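Local coordinates for membrane-associated protein VP24 (Marburg virus - Musoke, Kenya, 1980, PDB 4OR8) that may act as a minor matrix protein of the virion, with a role in nucleocapsid assembly and in budding of virus particles, at residues L125-S137 and I150-M163. Sequence-based numbering, arbitrary orientation.
Sequences LIPGFRSIVHMLS and ISPNLLGIYLTSDM
Two aromatic rings, Tyr158 and Phe129, carry the middle of this contact through CH-pi packing. The Tyr158 ring lies flat against the backbone of Gly128, whose CA sits 3.3 Å from the ring centroid and 6° off its normal. Ile157 CG1 covers the opposite face, so the phenol is sandwiched between the glycine and its own neighbour in sequence. The Phe129 ring is also covered on both faces, but by groups set toward its rim. Met163 CB packs over one face of Phe129, 3.8 Å from the ring centroid, and Val133 CG2 lies over the other. Phe129 CG stands anti to the backbone N (chi1 -180°), which places the ring beside Leu159 and Met163. Phe129 CE1 meets Leu159 CD1 at 3.5 Å.

The contact belongs to the helical part of the pyramidal VP24 fold. Helices 127-137 and 152-158 cross at -128°, with axes 9.3 Å apart. Helix 161-178 follows after a short turn at Leu159 and Thr160, and Thr160 OG1 caps it by a weak bond from Met163 N.

Sulfur contacts gather at the start of helix 127-137. Met163 SD accepts a weak hydrogen bond from Ile126 N and makes an oblique Met-aromatic contact with Phe129. The Met163 chain is bent at chi2 and chi3, and Met163 CE reaches Ile126 CG2 at 3.7 Å.

Aliphatic packing fills the other end. Ile132 CD1 touches Leu155 CD2 at 3.8 Å, while its CG2 branch meets Ile150 CD1. Leu136 CD2 approaches the same Ile150 CD1 at 4.1 Å, and Leu136 also touches Ile148 in the connecting loop.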
ATOM      1  N   LEU B 125     -15.737 -15.174 -22.730  1.00 31.31           N
ATOM      2  CA  LEU B 125     -15.599 -14.303 -23.889  1.00 27.69           C
ATOM      3  C   LEU B 125     -15.882 -15.080 -25.164  1.00 28.75           C
ATOM      4  O   LEU B 125     -15.563 -16.266 -25.261  1.00 27.35           O
ATOM      5  CB  LEU B 125     -14.184 -13.729 -23.962  1.00 32.15           C
ATOM      6  CG  LEU B 125     -13.671 -12.938 -22.762  1.00 23.70           C
ATOM      7  CD1 LEU B 125     -12.252 -12.456 -23.019  1.00 22.55           C
ATOM      8  CD2 LEU B 125     -14.590 -11.773 -22.459  1.00 29.81           C
ATOM      9  N   ILE B 126     -16.481 -14.410 -26.140  1.00 24.82           N
ATOM     10  CA  ILE B 126     -16.655 -14.996 -27.460  1.00 25.13           C
ATOM     11  C   ILE B 126     -15.297 -15.049 -28.157  1.00 24.70           C
ATOM     12  O   ILE B 126     -14.486 -14.137 -27.996  1.00 25.15           O
ATOM     13  CB  ILE B 126     -17.681 -14.201 -28.295  1.00 30.79           C
ATOM     14  CG1 ILE B 126     -17.363 -12.707 -28.259  1.00 21.98           C
ATOM     15  CG2 ILE B 126     -19.079 -14.433 -27.761  1.00 20.46           C
ATOM     16  CD1 ILE B 126     -18.425 -11.851 -28.906  1.00 26.11           C
ATOM     17  N   PRO B 127     -15.041 -16.130 -28.918  1.00 30.34           N
ATOM     18  CA  PRO B 127     -13.745 -16.416 -29.552  1.00 29.80           C
ATOM     19  C   PRO B 127     -13.172 -15.251 -30.352  1.00 29.53           C
ATOM     20  O   PRO B 127     -11.964 -15.012 -30.305  1.00 31.18           O
ATOM     21  CB  PRO B 127     -14.068 -17.582 -30.486  1.00 31.07           C
ATOM     22  CG  PRO B 127     -15.202 -18.271 -29.823  1.00 31.57           C
ATOM     23  CD  PRO B 127     -16.030 -17.184 -29.208  1.00 28.26           C
ATOM     24  N   GLY B 128     -14.027 -14.538 -31.078  1.00 22.96           N
ATOM     25  CA  GLY B 128     -13.589 -13.385 -31.840  1.00 22.34           C
ATOM     26  C   GLY B 128     -13.014 -12.299 -30.953  1.00 27.89           C
ATOM     27  O   GLY B 128     -11.951 -11.749 -31.240  1.00 26.87           O
ATOM     28  N   PHE B 129     -13.718 -11.993 -29.867  1.00 27.52           N
ATOM     29  CA  PHE B 129     -13.268 -10.983 -28.918  1.00 20.29           C
ATOM     30  C   PHE B 129     -12.105 -11.507 -28.085  1.00 28.72           C
ATOM     31  O   PHE B 129     -11.249 -10.738 -27.641  1.00 27.71           O
ATOM     32  CB  PHE B 129     -14.420 -10.557 -28.010  1.00 31.18           C
ATOM     33  CG  PHE B 129     -14.044  -9.512 -27.000  1.00 26.38           C
ATOM     34  CD1 PHE B 129     -13.682  -8.237 -27.402  1.00 28.10           C
ATOM     35  CD2 PHE B 129     -14.065  -9.804 -25.645  1.00 24.03           C
ATOM     36  CE1 PHE B 129     -13.337  -7.271 -26.472  1.00 26.19           C
ATOM     37  CE2 PHE B 129     -13.724  -8.842 -24.711  1.00 32.83           C
ATOM     38  CZ  PHE B 129     -13.358  -7.573 -25.126  1.00 27.94           C
ATOM     39  N   ARG B 130     -12.079 -12.821 -27.876  1.00 31.97           N
ATOM     40  CA  ARG B 130     -10.981 -13.459 -27.159  1.00 24.46           C
ATOM     41  C   ARG B 130      -9.659 -13.216 -27.874  1.00 25.69           C
ATOM     42  O   ARG B 130      -8.635 -12.971 -27.239  1.00 31.60           O
ATOM     43  CB  ARG B 130     -11.230 -14.959 -27.001  1.00 23.47           C
ATOM     44  CG  ARG B 130     -10.086 -15.693 -26.327  1.00 22.13           C
ATOM     45  CD  ARG B 130     -10.344 -17.187 -26.228  1.00 35.02           C
ATOM     46  NE  ARG B 130     -11.331 -17.516 -25.205  1.00 41.87           N
ATOM     47  CZ  ARG B 130     -12.541 -18.001 -25.460  1.00 47.53           C
ATOM     48  NH1 ARG B 130     -12.919 -18.225 -26.711  1.00 45.27           N
ATOM     49  NH2 ARG B 130     -13.372 -18.273 -24.462  1.00 47.03           N
ATOM     50  N   SER B 131      -9.690 -13.275 -29.201  1.00 30.98           N
ATOM     51  CA  SER B 131      -8.493 -13.035 -29.998  1.00 38.15           C
ATOM     52  C   SER B 131      -8.113 -11.556 -29.978  1.00 35.47           C
ATOM     53  O   SER B 131      -6.939 -11.209 -30.102  1.00 33.55           O
ATOM     54  CB  SER B 131      -8.689 -13.521 -31.437  1.00 34.80           C
ATOM     55  OG  SER B 131      -9.592 -12.688 -32.140  1.00 48.88           O
ATOM     56  N   ILE B 132      -9.110 -10.688 -29.825  1.00 26.65           N
ATOM     57  CA  ILE B 132      -8.855  -9.262 -29.669  1.00 23.98           C
ATOM     58  C   ILE B 132      -8.144  -9.009 -28.344  1.00 27.60           C
ATOM     59  O   ILE B 132      -7.135  -8.301 -28.295  1.00 25.17           O
ATOM     60  CB  ILE B 132     -10.156  -8.442 -29.730  1.00 27.13           C
ATOM     61  CG1 ILE B 132     -10.684  -8.401 -31.164  1.00 30.15           C
ATOM     62  CG2 ILE B 132      -9.926  -7.031 -29.220  1.00 23.51           C
ATOM     63  CD1 ILE B 132     -11.968  -7.612 -31.325  1.00 34.00           C
ATOM     64  N   VAL B 133      -8.669  -9.607 -27.279  1.00 19.14           N
ATOM     65  CA  VAL B 133      -8.058  -9.514 -25.957  1.00 19.63           C
ATOM     66  C   VAL B 133      -6.608  -9.991 -26.004  1.00 22.19           C
ATOM     67  O   VAL B 133      -5.735  -9.441 -25.329  1.00 25.27           O
ATOM     68  CB  VAL B 133      -8.853 -10.323 -24.908  1.00 21.48           C
ATOM     69  CG1 VAL B 133      -8.100 -10.396 -23.589  1.00 16.63           C
ATOM     70  CG2 VAL B 133     -10.230  -9.708 -24.697  1.00 18.89           C
ATOM     71  N   HIS B 134      -6.352 -11.002 -26.824  1.00 25.04           N
ATOM     72  CA  HIS B 134      -5.000 -11.509 -27.002  1.00 25.47           C
ATOM     73  C   HIS B 134      -4.089 -10.448 -27.609  1.00 27.59           C
ATOM     74  O   HIS B 134      -2.959 -10.255 -27.158  1.00 23.99           O
ATOM     75  CB  HIS B 134      -5.006 -12.759 -27.878  1.00 22.82           C
ATOM     76  CG  HIS B 134      -3.657 -13.380 -28.046  1.00 38.61           C
ATOM     77  ND1 HIS B 134      -2.962 -13.339 -29.236  1.00 46.57           N
ATOM     78  CD2 HIS B 134      -2.871 -14.055 -27.174  1.00 38.92           C
ATOM     79  CE1 HIS B 134      -1.808 -13.965 -29.091  1.00 50.06           C
ATOM     80  NE2 HIS B 134      -1.728 -14.408 -27.849  1.00 53.68           N
ATOM     81  N   MET B 135      -4.585  -9.760 -28.632  1.00 26.78           N
ATOM     82  CA  MET B 135      -3.842  -8.673 -29.254  1.00 20.63           C
ATOM     83  C   MET B 135      -3.582  -7.553 -28.253  1.00 22.16           C
ATOM     84  O   MET B 135      -2.473  -7.026 -28.185  1.00 24.00           O
ATOM     85  CB  MET B 135      -4.596  -8.126 -30.470  1.00 32.21           C
ATOM     86  CG  MET B 135      -4.488  -8.991 -31.715  1.00 37.72           C
ATOM     87  SD  MET B 135      -5.379  -8.308 -33.129  1.00 58.09           S
ATOM     88  CE  MET B 135      -7.059  -8.800 -32.760  1.00 35.34           C
ATOM     89  N   LEU B 136      -4.608  -7.195 -27.482  1.00 20.98           N
ATOM     90  CA  LEU B 136      -4.479  -6.159 -26.459  1.00 19.02           C
ATOM     91  C   LEU B 136      -3.428  -6.544 -25.435  1.00 15.12           C
ATOM     92  O   LEU B 136      -2.584  -5.734 -25.055  1.00 16.95           O
ATOM     93  CB  LEU B 136      -5.816  -5.920 -25.755  1.00 16.18           C
ATOM     94  CG  LEU B 136      -6.920  -5.266 -26.584  1.00 28.20           C
ATOM     95  CD1 LEU B 136      -8.206  -5.144 -25.776  1.00 23.78           C
ATOM     96  CD2 LEU B 136      -6.472  -3.907 -27.092  1.00 21.78           C
ATOM     97  N   SER B 137      -3.485  -7.795 -24.998  1.00 19.48           N
ATOM     98  CA  SER B 137      -2.557  -8.298 -23.998  1.00 21.27           C
ATOM     99  C   SER B 137      -1.110  -8.193 -24.470  1.00 24.72           C
ATOM    100  O   SER B 137      -0.239  -7.758 -23.717  1.00 23.31           O
ATOM    101  CB  SER B 137      -2.893  -9.743 -23.635  1.00 14.15           C
ATOM    102  OG  SER B 137      -2.042 -10.208 -22.605  1.00 27.11           O
ATOM    103  N   ILE B 150      -6.879  -1.604 -34.011  1.00 43.79           N
ATOM    104  CA  ILE B 150      -7.521  -2.830 -34.470  1.00 44.05           C
ATOM    105  C   ILE B 150      -8.633  -2.472 -35.447  1.00 40.62           C
ATOM    106  O   ILE B 150      -9.360  -1.500 -35.235  1.00 43.50           O
ATOM    107  CB  ILE B 150      -8.109  -3.630 -33.291  1.00 36.39           C
ATOM    108  CG1 ILE B 150      -7.038  -3.875 -32.228  1.00 33.47           C
ATOM    109  CG2 ILE B 150      -8.691  -4.951 -33.769  1.00 41.47           C
ATOM    110  CD1 ILE B 150      -7.541  -4.638 -31.029  1.00 32.54           C
ATOM    111  N   SER B 151      -8.757  -3.254 -36.516  1.00 37.44           N
ATOM    112  CA  SER B 151      -9.751  -2.996 -37.554  1.00 37.47           C
ATOM    113  C   SER B 151     -11.172  -2.921 -37.003  1.00 45.40           C
ATOM    114  O   SER B 151     -11.592  -3.781 -36.226  1.00 39.52           O
ATOM    115  CB  SER B 151      -9.676  -4.064 -38.645  1.00 35.14           C
ATOM    116  OG  SER B 151     -10.700  -3.870 -39.605  1.00 45.19           O
ATOM    117  N   PRO B 152     -11.923  -1.889 -37.417  1.00 52.29           N
ATOM    118  CA  PRO B 152     -13.305  -1.683 -36.968  1.00 46.63           C
ATOM    119  C   PRO B 152     -14.213  -2.836 -37.375  1.00 38.87           C
ATOM    120  O   PRO B 152     -15.298  -2.989 -36.817  1.00 43.72           O
ATOM    121  CB  PRO B 152     -13.719  -0.396 -37.691  1.00 44.37           C
ATOM    122  CG  PRO B 152     -12.811  -0.311 -38.869  1.00 51.39           C
ATOM    123  CD  PRO B 152     -11.506  -0.875 -38.401  1.00 43.08           C
ATOM    124  N   ASN B 153     -13.768  -3.636 -38.340  1.00 45.56           N
ATOM    125  CA  ASN B 153     -14.520  -4.803 -38.779  1.00 38.60           C
ATOM    126  C   ASN B 153     -14.609  -5.861 -37.685  1.00 44.32           C
ATOM    127  O   ASN B 153     -15.667  -6.455 -37.468  1.00 39.59           O
ATOM    128  CB  ASN B 153     -13.898  -5.395 -40.045  1.00 30.05           C
ATOM    129  CG  ASN B 153     -14.122  -4.527 -41.269  1.00 39.74           C
ATOM    130  OD1 ASN B 153     -14.515  -3.365 -41.158  1.00 42.84           O
ATOM    131  ND2 ASN B 153     -13.873  -5.088 -42.446  1.00 49.17           N
ATOM    132  N   LEU B 154     -13.493  -6.089 -36.997  1.00 44.83           N
ATOM    133  CA  LEU B 154     -13.446  -7.059 -35.909  1.00 34.32           C
ATOM    134  C   LEU B 154     -14.100  -6.496 -34.655  1.00 35.65           C
ATOM    135  O   LEU B 154     -14.797  -7.210 -33.935  1.00 35.04           O
ATOM    136  CB  LEU B 154     -12.003  -7.462 -35.602  1.00 33.63           C
ATOM    137  CG  LEU B 154     -11.204  -8.119 -36.731  1.00 43.61           C
ATOM    138  CD1 LEU B 154      -9.812  -8.491 -36.245  1.00 43.40           C
ATOM    139  CD2 LEU B 154     -11.932  -9.339 -37.275  1.00 37.48           C
ATOM    140  N   LEU B 155     -13.869  -5.211 -34.402  1.00 29.89           N
ATOM    141  CA  LEU B 155     -14.452  -4.542 -33.246  1.00 37.91           C
ATOM    142  C   LEU B 155     -15.967  -4.421 -33.380  1.00 37.48           C
ATOM    143  O   LEU B 155     -16.694  -4.487 -32.390  1.00 39.53           O
ATOM    144  CB  LEU B 155     -13.841  -3.151 -33.068  1.00 33.48           C
ATOM    145  CG  LEU B 155     -12.337  -3.071 -32.800  1.00 38.38           C
ATOM    146  CD1 LEU B 155     -11.880  -1.622 -32.765  1.00 31.20           C
ATOM    147  CD2 LEU B 155     -11.986  -3.777 -31.502  1.00 34.99           C
ATOM    148  N   GLY B 156     -16.436  -4.250 -34.611  1.00 28.84           N
ATOM    149  CA  GLY B 156     -17.842  -4.005 -34.865  1.00 32.00           C
ATOM    150  C   GLY B 156     -18.742  -5.206 -34.659  1.00 34.79           C
ATOM    151  O   GLY B 156     -19.966  -5.076 -34.639  1.00 38.36           O
ATOM    152  N   ILE B 157     -18.144  -6.382 -34.509  1.00 31.70           N
ATOM    153  CA  ILE B 157     -18.931  -7.587 -34.285  1.00 34.38           C
ATOM    154  C   ILE B 157     -18.565  -8.283 -32.978  1.00 31.94           C
ATOM    155  O   ILE B 157     -19.389  -8.988 -32.394  1.00 34.02           O
ATOM    156  CB  ILE B 157     -18.816  -8.578 -35.467  1.00 32.90           C
ATOM    157  CG1 ILE B 157     -17.353  -8.886 -35.778  1.00 32.84           C
ATOM    158  CG2 ILE B 157     -19.496  -8.015 -36.703  1.00 38.89           C
ATOM    159  CD1 ILE B 157     -17.168  -9.718 -37.030  1.00 28.81           C
ATOM    160  N   TYR B 158     -17.339  -8.068 -32.510  1.00 30.43           N
ATOM    161  CA  TYR B 158     -16.842  -8.777 -31.335  1.00 33.06           C
ATOM    162  C   TYR B 158     -16.780  -7.918 -30.075  1.00 25.45           C
ATOM    163  O   TYR B 158     -16.994  -8.416 -28.973  1.00 25.01           O
ATOM    164  CB  TYR B 158     -15.479  -9.405 -31.627  1.00 26.38           C
ATOM    165  CG  TYR B 158     -15.540 -10.480 -32.684  1.00 24.81           C
ATOM    166  CD1 TYR B 158     -16.588 -11.389 -32.711  1.00 27.32           C
ATOM    167  CD2 TYR B 158     -14.562 -10.578 -33.664  1.00 31.88           C
ATOM    168  CE1 TYR B 158     -16.656 -12.374 -33.676  1.00 31.36           C
ATOM    169  CE2 TYR B 158     -14.619 -11.560 -34.636  1.00 36.96           C
ATOM    170  CZ  TYR B 158     -15.670 -12.456 -34.636  1.00 39.54           C
ATOM    171  OH  TYR B 158     -15.738 -13.437 -35.599  1.00 34.42           O
ATOM    172  N   LEU B 159     -16.488  -6.633 -30.236  1.00 25.45           N
ATOM    173  CA  LEU B 159     -16.447  -5.724 -29.096  1.00 31.57           C
ATOM    174  C   LEU B 159     -17.836  -5.162 -28.797  1.00 30.08           C
ATOM    175  O   LEU B 159     -18.165  -4.037 -29.180  1.00 37.66           O
ATOM    176  CB  LEU B 159     -15.435  -4.594 -29.328  1.00 37.35           C
ATOM    177  CG  LEU B 159     -15.243  -3.558 -28.213  1.00 29.37           C
ATOM    178  CD1 LEU B 159     -14.999  -4.229 -26.874  1.00 29.89           C
ATOM    179  CD2 LEU B 159     -14.099  -2.617 -28.548  1.00 37.59           C
ATOM    180  N   THR B 160     -18.654  -5.959 -28.119  1.00 20.05           N
ATOM    181  CA  THR B 160     -19.989  -5.526 -27.727  1.00 26.51           C
ATOM    182  C   THR B 160     -19.966  -4.930 -26.322  1.00 24.57           C
ATOM    183  O   THR B 160     -18.952  -5.001 -25.628  1.00 24.60           O
ATOM    184  CB  THR B 160     -20.989  -6.692 -27.769  1.00 30.75           C
ATOM    185  OG1 THR B 160     -20.524  -7.756 -26.928  1.00 31.93           O
ATOM    186  CG2 THR B 160     -21.137  -7.209 -29.189  1.00 19.78           C
ATOM    187  N   SER B 161     -21.081  -4.342 -25.906  1.00 20.58           N
ATOM    188  CA  SER B 161     -21.168  -3.772 -24.567  1.00 27.69           C
ATOM    189  C   SER B 161     -20.996  -4.864 -23.511  1.00 27.37           C
ATOM    190  O   SER B 161     -20.320  -4.661 -22.505  1.00 23.58           O
ATOM    191  CB  SER B 161     -22.492  -3.027 -24.368  1.00 25.09           C
ATOM    192  OG  SER B 161     -23.579  -3.928 -24.266  1.00 29.90           O
ATOM    193  N   ASP B 162     -21.605  -6.021 -23.758  1.00 22.10           N
ATOM    194  CA  ASP B 162     -21.456  -7.182 -22.884  1.00 30.03           C
ATOM    195  C   ASP B 162     -19.994  -7.591 -22.713  1.00 32.26           C
ATOM    196  O   ASP B 162     -19.528  -7.811 -21.592  1.00 21.43           O
ATOM    197  CB  ASP B 162     -22.256  -8.365 -23.428  1.00 25.61           C
ATOM    198  CG  ASP B 162     -23.692  -8.366 -22.950  1.00 38.93           C
ATOM    199  OD1 ASP B 162     -24.161  -7.313 -22.468  1.00 50.59           O
ATOM    200  OD2 ASP B 162     -24.350  -9.423 -23.058  1.00 40.15           O
ATOM    201  N   MET B 163     -19.279  -7.691 -23.829  1.00 18.71           N
ATOM    202  CA  MET B 163     -17.871  -8.074 -23.803  1.00 24.91           C
ATOM    203  C   MET B 163     -16.999  -7.032 -23.107  1.00 19.10           C
ATOM    204  O   MET B 163     -16.031  -7.374 -22.433  1.00 27.28           O
ATOM    205  CB  MET B 163     -17.366  -8.354 -25.219  1.00 20.85           C
ATOM    206  CG  MET B 163     -17.921  -9.640 -25.808  1.00 23.60           C
ATOM    207  SD  MET B 163     -17.393 -11.101 -24.885  1.00 27.10           S
ATOM    208  CE  MET B 163     -18.900 -12.068 -24.885  1.00 24.91           C
TER